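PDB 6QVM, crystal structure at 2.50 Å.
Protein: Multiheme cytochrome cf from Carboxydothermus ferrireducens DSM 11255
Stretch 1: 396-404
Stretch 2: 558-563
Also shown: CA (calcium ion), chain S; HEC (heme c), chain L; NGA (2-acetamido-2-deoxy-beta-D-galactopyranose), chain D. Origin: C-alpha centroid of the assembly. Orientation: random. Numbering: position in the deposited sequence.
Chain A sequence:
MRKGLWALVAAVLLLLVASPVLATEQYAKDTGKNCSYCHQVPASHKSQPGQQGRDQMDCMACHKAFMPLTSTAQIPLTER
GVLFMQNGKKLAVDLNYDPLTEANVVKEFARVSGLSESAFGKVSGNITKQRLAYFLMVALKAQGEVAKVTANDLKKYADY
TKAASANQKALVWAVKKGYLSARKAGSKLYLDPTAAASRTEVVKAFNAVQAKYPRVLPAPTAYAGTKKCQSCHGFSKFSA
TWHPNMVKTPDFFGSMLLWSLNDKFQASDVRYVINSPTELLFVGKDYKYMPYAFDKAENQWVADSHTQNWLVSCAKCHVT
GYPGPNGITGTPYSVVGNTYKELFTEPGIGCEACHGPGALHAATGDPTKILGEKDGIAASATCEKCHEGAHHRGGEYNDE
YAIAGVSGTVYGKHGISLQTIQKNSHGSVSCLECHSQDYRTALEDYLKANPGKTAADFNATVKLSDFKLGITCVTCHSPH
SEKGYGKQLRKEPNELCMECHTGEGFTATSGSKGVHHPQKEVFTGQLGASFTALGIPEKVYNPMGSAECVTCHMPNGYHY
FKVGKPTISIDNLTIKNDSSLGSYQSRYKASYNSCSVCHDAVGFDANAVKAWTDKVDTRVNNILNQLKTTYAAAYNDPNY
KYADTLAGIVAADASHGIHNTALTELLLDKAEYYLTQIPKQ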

# COMPACT_ATOMS: atom_id res chain seq x y z
N GLU A 396 12.75 12.52 -5.17
CA GLU A 396 13.72 13.14 -6.07
C GLU A 396 13.92 12.35 -7.36
O GLU A 396 14.49 12.89 -8.31
N TYR A 397 13.45 11.10 -7.42
CA TYR A 397 13.77 10.24 -8.56
C TYR A 397 13.25 10.78 -9.89
O TYR A 397 13.78 10.41 -10.94
N ASN A 398 12.22 11.63 -9.87
CA ASN A 398 11.66 12.20 -11.09
C ASN A 398 11.74 13.72 -11.11
O ASN A 398 11.01 14.37 -11.85
N ASP A 399 12.63 14.31 -10.31
CA ASP A 399 12.72 15.75 -10.18
C ASP A 399 13.64 16.33 -11.25
O ASP A 399 14.23 15.62 -12.06
N GLU A 400 13.77 17.65 -11.23
CA GLU A 400 14.66 18.39 -12.12
C GLU A 400 15.91 18.80 -11.36
O GLU A 400 15.81 19.41 -10.29
N TYR A 401 17.07 18.46 -11.90
CA TYR A 401 18.34 18.62 -11.21
C TYR A 401 19.20 19.68 -11.87
O TYR A 401 19.30 19.74 -13.10
N ALA A 402 19.85 20.50 -11.05
CA ALA A 402 20.99 21.31 -11.46
C ALA A 402 22.21 20.68 -10.80
O ALA A 402 22.47 20.91 -9.61
N ILE A 403 22.94 19.87 -11.55
CA ILE A 403 24.15 19.24 -11.04
C ILE A 403 25.27 20.29 -11.03
O ILE A 403 25.58 20.87 -12.07
N ALA A 404 25.86 20.52 -9.86
CA ALA A 404 26.87 21.55 -9.73
C ALA A 404 28.05 21.28 -10.65
O ALA A 404 28.51 20.15 -10.78
N TYR A 558 19.60 7.90 -1.53
CA TYR A 558 19.21 8.93 -2.49
C TYR A 558 18.76 8.30 -3.81
O TYR A 558 19.38 7.36 -4.31
N HIS A 559 17.67 8.84 -4.36
CA HIS A 559 17.11 8.37 -5.63
C HIS A 559 17.48 9.27 -6.80
O HIS A 559 16.75 9.32 -7.79
N TYR A 560 18.59 10.01 -6.70
CA TYR A 560 19.04 10.79 -7.85
C TYR A 560 19.69 9.92 -8.91
O TYR A 560 19.65 10.27 -10.09
N PHE A 561 20.30 8.81 -8.50
CA PHE A 561 20.94 7.84 -9.39
C PHE A 561 22.16 8.41 -10.11
O PHE A 561 22.86 7.67 -10.81
N LYS A 562 22.44 9.69 -9.92
CA LYS A 562 23.64 10.29 -10.47
C LYS A 562 24.83 9.97 -9.58
O LYS A 562 24.79 10.19 -8.37
N VAL A 563 25.89 9.44 -10.18
CA VAL A 563 27.04 8.98 -9.41
C VAL A 563 27.99 10.14 -9.18
O VAL A 563 28.32 10.89 -10.10

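The two stretches, whose touching residues are at least 158 positions apart in sequence, meet in a compact, mostly buried contact in which an edge-to-face tyrosine pair and a CH-pi contact accompany one well-aligned hydrogen bond, beside a heme on one flank and with a calcium site nearby in the first stretch. The surface buried between them amounts to 430 Å², and the largest shares belong to Glu396, Tyr560 and Tyr401.

Glu396 is the polar anchor. Its CA-to-CB bond points toward the second stretch, and with chi1 in the p well and chi2 at -94°, between wells, the side chain brings OE1 to the backbone of His559. His559 N donates to Glu396 OE1 over 2.9 Å, and the N-H...O angle of 176° makes the bond nearly linear. The same carboxylate oxygen lies at the edge of the Tyr558 ring, with Glu396 OE1 3.5 Å from Tyr558 CD1. The aliphatic part of the side chain is used as well: Glu396 CG sits over the face of Tyr560, 3.8 Å from the ring centroid and only 10° off its normal, a CH-pi contact, while Glu396 CB comes within 3.6 Å of Tyr560 CZ.

Tyr560, with chi1 m, starts sideways, but its end comes nearer to the first stretch. While one face receives Glu396, its edge is directed toward the face of Tyr401, also an m rotamer, whose CA-to-CB bond points toward the second stretch. The ring centroids are 5.0 Å apart and the planes are inclined at 68°, and the edge-to-face arrangement brings Tyr560 CD1 within 3.3 Å of Tyr401 CE1. The hydroxyl of Tyr401 reaches back to its own stretch, where Tyr401 OH donates to Glu396 O at 2.6 Å, tying the strand residue to the preceding 3-10 segment. A water extends this link across the contact: water 2 donates to Tyr560 O at 2.6 Å and makes a weak bond to Tyr401 OH at 3.5 Å.

Closest in backbone register are Tyr397 and His559, whose CA atoms are 4.8 Å apart. Tyr397 CA approaches His559 O at 3.2 Å in a CA-H...O contact, and Tyr397 CB lies 3.7 Å from His559 CB. Tyr397, with chi1 between wells at 96°, starts sideways, and its end leads away from the second stretch; its CD1 is 3.6 Å from HEC CBB. His559 is an m rotamer; its CA-to-CB bond points toward the first stretch, and its ring goes on to the heme, where NE2 ligates the iron, 2.1 Å from HEC FE, in keeping with a multiheme cytochrome. Phe561, chi1 m, starts sideways with its end coming nearer; it flanks the same heme, its CZ 3.6 Å from HEC CBC, and meets Tyr397 CB through CE2 at 4.3 Å.

The far end is looser. Ile403 (m, t) and Lys562 (m, m, t, t) each direct the CA-to-CB bond toward the opposing stretch. Lys562 CD packs 4.1 Å from Ile403 CD1, and Lys562 CE lies at the edge of Tyr401, 4.4 Å from its CD2. Away from this packing, Asp399 OD1 binds the calcium ion CA at 2.4 Å, and Glu400 OE1 accepts a hydrogen bond from NGA N2 at 3.0 Å.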

# COMPACT_ATOMS: atom_id res chain seq x y z
CB GLU A 396 15.06 13.31 -5.38
CG GLU A 396 15.73 11.99 -4.98
CD GLU A 396 15.42 11.57 -3.55
OE1 GLU A 396 16.30 10.96 -2.91
OE2 GLU A 396 14.29 11.86 -3.08
CB TYR A 397 13.21 8.83 -8.32
CG TYR A 397 11.86 8.60 -8.95
CD1 TYR A 397 10.71 9.10 -8.37
CD2 TYR A 397 11.74 7.87 -10.13
CE1 TYR A 397 9.47 8.90 -8.95
CE2 TYR A 397 10.51 7.66 -10.71
CZ TYR A 397 9.38 8.17 -10.12
OH TYR A 397 8.14 7.96 -10.70
CB ASN A 398 10.22 11.75 -11.30
CG ASN A 398 9.29 12.17 -10.17
OD1 ASN A 398 9.68 12.89 -9.25
ND2 ASN A 398 8.04 11.73 -10.24
CB ASP A 399 13.20 16.12 -8.77
CG ASP A 399 12.12 15.98 -7.73
OD1 ASP A 399 10.98 15.59 -8.09
OD2 ASP A 399 12.39 16.27 -6.54
CB GLU A 400 13.94 19.62 -12.68
CG GLU A 400 14.76 20.49 -13.62
CD GLU A 400 13.98 21.69 -14.12
OE1 GLU A 400 14.39 22.29 -15.14
OE2 GLU A 400 12.95 22.03 -13.49
CB TYR A 401 19.15 17.32 -11.19
CG TYR A 401 18.40 16.05 -10.90
CD1 TYR A 401 17.33 16.03 -10.01
CD2 TYR A 401 18.77 14.86 -11.50
CE1 TYR A 401 16.64 14.86 -9.75
CE2 TYR A 401 18.10 13.69 -11.25
CZ TYR A 401 17.03 13.69 -10.36
OH TYR A 401 16.37 12.52 -10.12
CB ALA A 402 20.82 22.78 -11.07
CB ILE A 403 24.55 18.02 -11.88
CG1 ILE A 403 23.35 17.06 -12.01
CG2 ILE A 403 25.74 17.31 -11.25
CD1 ILE A 403 23.60 15.90 -12.95
CB ALA A 404 27.35 21.65 -8.28
CB TYR A 558 20.38 9.89 -2.74
CG TYR A 558 20.47 11.01 -1.74
CD1 TYR A 558 19.46 11.96 -1.65
CD2 TYR A 558 21.55 11.12 -0.89
CE1 TYR A 558 19.54 12.99 -0.73
CE2 TYR A 558 21.63 12.14 0.04
CZ TYR A 558 20.63 13.08 0.11
OH TYR A 558 20.70 14.11 1.02
CB HIS A 559 15.59 8.26 -5.53
CG HIS A 559 15.12 7.14 -4.65
ND1 HIS A 559 15.51 7.01 -3.34
CD2 HIS A 559 14.28 6.11 -4.91
CE1 HIS A 559 14.94 5.93 -2.82
NE2 HIS A 559 14.19 5.37 -3.75
CB TYR A 560 20.01 11.89 -7.40
CG TYR A 560 19.36 13.00 -6.60
CD1 TYR A 560 18.66 14.02 -7.22
CD2 TYR A 560 19.45 13.02 -5.21
CE1 TYR A 560 18.06 15.03 -6.49
CE2 TYR A 560 18.86 14.03 -4.47
CZ TYR A 560 18.17 15.03 -5.12
OH TYR A 560 17.57 16.04 -4.40
CB PHE A 561 19.93 7.28 -10.40
CG PHE A 561 18.84 6.46 -9.78
CD1 PHE A 561 19.05 5.12 -9.49
CD2 PHE A 561 17.61 7.02 -9.48
CE1 PHE A 561 18.05 4.36 -8.92
CE2 PHE A 561 16.60 6.26 -8.91
CZ PHE A 561 16.83 4.92 -8.63
CB LYS A 562 23.47 11.81 -10.60
CG LYS A 562 22.32 12.23 -11.50
CD LYS A 562 22.61 11.91 -12.96
CE LYS A 562 21.44 12.33 -13.83
NZ LYS A 562 21.79 12.34 -15.28
CB VAL A 563 27.76 7.83 -10.15
CG1 VAL A 563 28.66 7.08 -9.22
CG2 VAL A 563 26.75 6.89 -10.79
CA CA S . 9.19 14.24 -7.30
FE HEC L . 12.86 3.82 -3.42
CHA HEC L . 15.10 3.11 -0.92
CHB HEC L . 10.84 5.40 -1.17
CHC HEC L . 10.86 4.92 -6.02
CHD HEC L . 14.36 1.59 -5.56
NA HEC L . 12.93 4.16 -1.41
C1A HEC L . 13.96 3.80 -0.56
C2A HEC L . 13.64 4.30 0.76
C3A HEC L . 12.46 4.93 0.69
C4A HEC L . 12.00 4.85 -0.67
CMA HEC L . 11.73 5.61 1.87
CAA HEC L . 14.53 4.14 2.01
CBA HEC L . 15.64 5.18 1.86
CGA HEC L . 16.64 5.07 2.98
O1A HEC L . 16.67 6.01 3.82
O2A HEC L . 17.39 4.06 3.04
NB HEC L . 11.16 4.92 -3.57
C1B HEC L . 10.55 5.56 -2.51
C2B HEC L . 9.54 6.44 -3.05
C3B HEC L . 9.52 6.30 -4.39
C4B HEC L . 10.56 5.35 -4.74
CMB HEC L . 8.60 7.31 -2.19
CAB HEC L . 8.61 7.03 -5.41
CBB HEC L . 8.78 8.58 -5.36
NC HEC L . 12.59 3.28 -5.39
C1C HEC L . 11.79 3.94 -6.31
C2C HEC L . 12.07 3.44 -7.64
C3C HEC L . 13.10 2.57 -7.53
C4C HEC L . 13.41 2.42 -6.11
CMC HEC L . 11.43 3.99 -8.93
CAC HEC L . 13.78 1.73 -8.66
CBC HEC L . 14.40 2.60 -9.78
ND HEC L . 14.47 2.55 -3.26
C1D HEC L . 14.92 1.72 -4.29
C2D HEC L . 16.06 0.98 -3.82
C3D HEC L . 16.29 1.45 -2.38
C4D HEC L . 15.27 2.44 -2.12
CMD HEC L . 16.87 -0.06 -4.61
CAD HEC L . 17.40 0.98 -1.43
CBD HEC L . 18.45 2.09 -1.41
CGD HEC L . 19.68 1.67 -0.65
O1D HEC L . 20.31 2.55 -0.02
O2D HEC L . 20.01 0.45 -0.67
C1 NGA D . 10.97 21.25 -16.15
C2 NGA D . 10.94 22.70 -16.63
C3 NGA D . 10.46 23.63 -15.50
C4 NGA D . 9.14 23.07 -14.98
C5 NGA D . 9.24 21.59 -14.60
C6 NGA D . 7.89 21.03 -14.18
C7 NGA D . 12.57 22.82 -18.46
C8 NGA D . 11.46 22.45 -19.41
N2 NGA D . 12.27 22.97 -17.17
O3 NGA D . 10.26 25.00 -15.87
O4 NGA D . 8.18 23.18 -16.00
O5 NGA D . 9.71 20.83 -15.69
O6 NGA D . 7.52 21.60 -12.94
O7 NGA D . 13.71 22.97 -18.90
O HOH W 1 10.11 15.41 -5.32
O HOH W 2 17.88 9.95 -11.94
O HOH W 3 7.29 15.42 -6.17
O HOH W 4 7.79 15.59 -9.09